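Local structure of putative cell adhesion protein (Bacteroides thetaiotaomicron, 4DGU) at residues Leu26-Thr29 against Ser30-Phe34. The protein is a putative cell adhesion protein of the fimbrillin-like family, probably a pilus component, and binds zinc ions. Residues are numbered along the deposited sequence; the frame is centred on the assembly and turned at random.
Sequences LTRT and SNDLF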
loop_
_atom_site.group_PDB
_atom_site.type_symbol
_atom_site.label_atom_id
_atom_site.label_comp_id
_atom_site.label_asym_id
_atom_site.label_seq_id
_atom_site.Cartn_x
_atom_site.Cartn_y
_atom_site.Cartn_z
ATOM N N LEU A 26 -1.738 8.262 14.470
ATOM C CA LEU A 26 -1.024 7.064 14.042
ATOM C C LEU A 26 0.035 7.364 12.994
ATOM O O LEU A 26 0.766 6.453 12.619
ATOM C CB LEU A 26 -2.001 5.974 13.532
ATOM C CG LEU A 26 -2.466 4.976 14.621
ATOM C CD1 LEU A 26 -3.447 5.601 15.555
ATOM C CD2 LEU A 26 -3.128 3.733 14.008
ATOM N N THR A 27 0.168 8.617 12.540
ATOM C CA THR A 27 1.149 8.832 11.471
ATOM C C THR A 27 2.492 9.460 11.921
ATOM O O THR A 27 2.560 10.417 12.683
ATOM C CB THR A 27 0.554 9.613 10.274
ATOM O OG1 THR A 27 0.742 10.996 10.448
ATOM C CG2 THR A 27 -0.896 9.317 10.042
ATOM N N ARG A 28 3.551 8.872 11.410
ATOM C CA ARG A 28 4.911 9.334 11.564
ATOM C C ARG A 28 5.107 10.585 10.683
ATOM O O ARG A 28 4.704 10.590 9.524
ATOM C CB ARG A 28 5.872 8.204 11.142
ATOM C CG ARG A 28 7.348 8.589 10.970
ATOM C CD ARG A 28 8.039 8.818 12.291
ATOM N NE ARG A 28 8.390 7.553 12.926
ATOM C CZ ARG A 28 8.162 7.263 14.200
ATOM N NH1 ARG A 28 7.544 8.134 14.985
ATOM N NH2 ARG A 28 8.521 6.085 14.693
ATOM N N THR A 29 5.649 11.649 11.267
ATOM C CA THR A 29 6.057 12.882 10.599
ATOM C C THR A 29 7.530 12.992 10.851
ATOM O O THR A 29 8.022 12.383 11.821
ATOM C CB THR A 29 5.295 14.143 11.100
ATOM O OG1 THR A 29 5.581 14.370 12.477
ATOM C CG2 THR A 29 3.822 14.063 10.876
ATOM N N SER A 30 8.245 13.773 10.026
ATOM C CA SER A 30 9.683 13.991 10.214
ATOM C C SER A 30 9.962 14.708 11.554
ATOM O O SER A 30 11.084 14.639 12.061
ATOM C CB SER A 30 10.273 14.786 9.051
ATOM O OG SER A 30 9.847 16.139 9.100
ATOM N N ASN A 31 8.938 15.406 12.101
ATOM C CA ASN A 31 8.987 16.117 13.381
ATOM C C ASN A 31 9.295 15.150 14.521
ATOM O O ASN A 31 9.970 15.533 15.470
ATOM C CB ASN A 31 7.646 16.838 13.660
ATOM C CG ASN A 31 7.278 17.921 12.681
ATOM O OD1 ASN A 31 6.788 17.672 11.576
ATOM N ND2 ASN A 31 7.456 19.156 13.083
ATOM N N ASP A 32 8.798 13.892 14.428
ATOM C CA ASP A 32 8.999 12.851 15.427
ATOM C C ASP A 32 10.475 12.540 15.626
ATOM O O ASP A 32 10.913 12.337 16.766
ATOM C CB ASP A 32 8.258 11.559 15.015
ATOM C CG ASP A 32 6.753 11.649 14.982
ATOM O OD1 ASP A 32 6.199 12.527 15.668
ATOM O OD2 ASP A 32 6.124 10.790 14.335
ATOM N N LEU A 33 11.215 12.444 14.500
ATOM C CA LEU A 33 12.626 12.089 14.434
ATOM C C LEU A 33 13.468 13.303 14.629
ATOM O O LEU A 33 14.510 13.222 15.287
ATOM C CB LEU A 33 12.959 11.447 13.062
ATOM C CG LEU A 33 12.097 10.252 12.618
ATOM C CD1 LEU A 33 12.306 9.928 11.156
ATOM C CD2 LEU A 33 12.266 9.023 13.550
ATOM N N PHE A 34 13.040 14.422 13.991
ATOM C CA PHE A 34 13.706 15.708 13.986
ATOM C C PHE A 34 12.774 16.805 14.523
ATOM O O PHE A 34 12.170 17.543 13.733
ATOM C CB PHE A 34 14.181 16.027 12.574
ATOM C CG PHE A 34 15.117 14.988 12.017
ATOM C CD1 PHE A 34 16.427 14.896 12.472
ATOM C CD2 PHE A 34 14.697 14.114 11.016
ATOM C CE1 PHE A 34 17.301 13.943 11.935
ATOM C CE2 PHE A 34 15.570 13.162 10.479
ATOM C CZ PHE A 34 16.868 13.084 10.939
#
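Ser30 and Asn31 are the two middle residues of a turn that brings Asp32 back beside Arg28 and Thr29. At Asn31 the contact is made by the base of the side chain: Asn31 CB lies 3.4 Å from Thr29 OG1, which sits between its own backbone N and carbonyl carbon (chi1 63°) and thus faces the start of the helix. Asp32 carries the polar work and illustrates how one carboxylate oxygen can tie a loop to the turn that follows it. Its OD2 accepts from Thr29 N at 3.2 Å and from Arg28 NH1 at 3.1 Å, the latter a salt bridge, and the two donors come from opposite faces of the carboxylate. OD2 lies nearly in the guanidinium plane, yet the two flat groups stand 86° apart, so this is a single-atom grip, not a paired one. The Arg28 chain, bent at chi2 and chi3, brings NH1 to Asp32 OD2. In return, Asp32 N donates to Thr29 O at 3.1 Å, closing a type I beta-turn whose first N-H, that of Thr29, the carboxylate turns back to meet. With an alanine here, Thr29 N and Arg28 NH1 would probably lose their shared acceptor, and the arginines of both subunits a carboxylate partner. Leu33 CD2 lies over one face of the guanidinium, toward its rim, 4.2 Å from Arg28 NE. Across the interface, Arg28 and Asp32 form reciprocal salt bridges with Asp32 and Arg28 of a second subunit, whose Pro25 O also receives Arg28 NE, while Asn31 OD1 is hydrogen-bonded to Tyr246 OH of a third subunit. Within the chain, the loop after strand 13-20 leads into the short, weakly bonded helix 30-33, which with Phe34 just after it packs on strands 120-135 and 225-230.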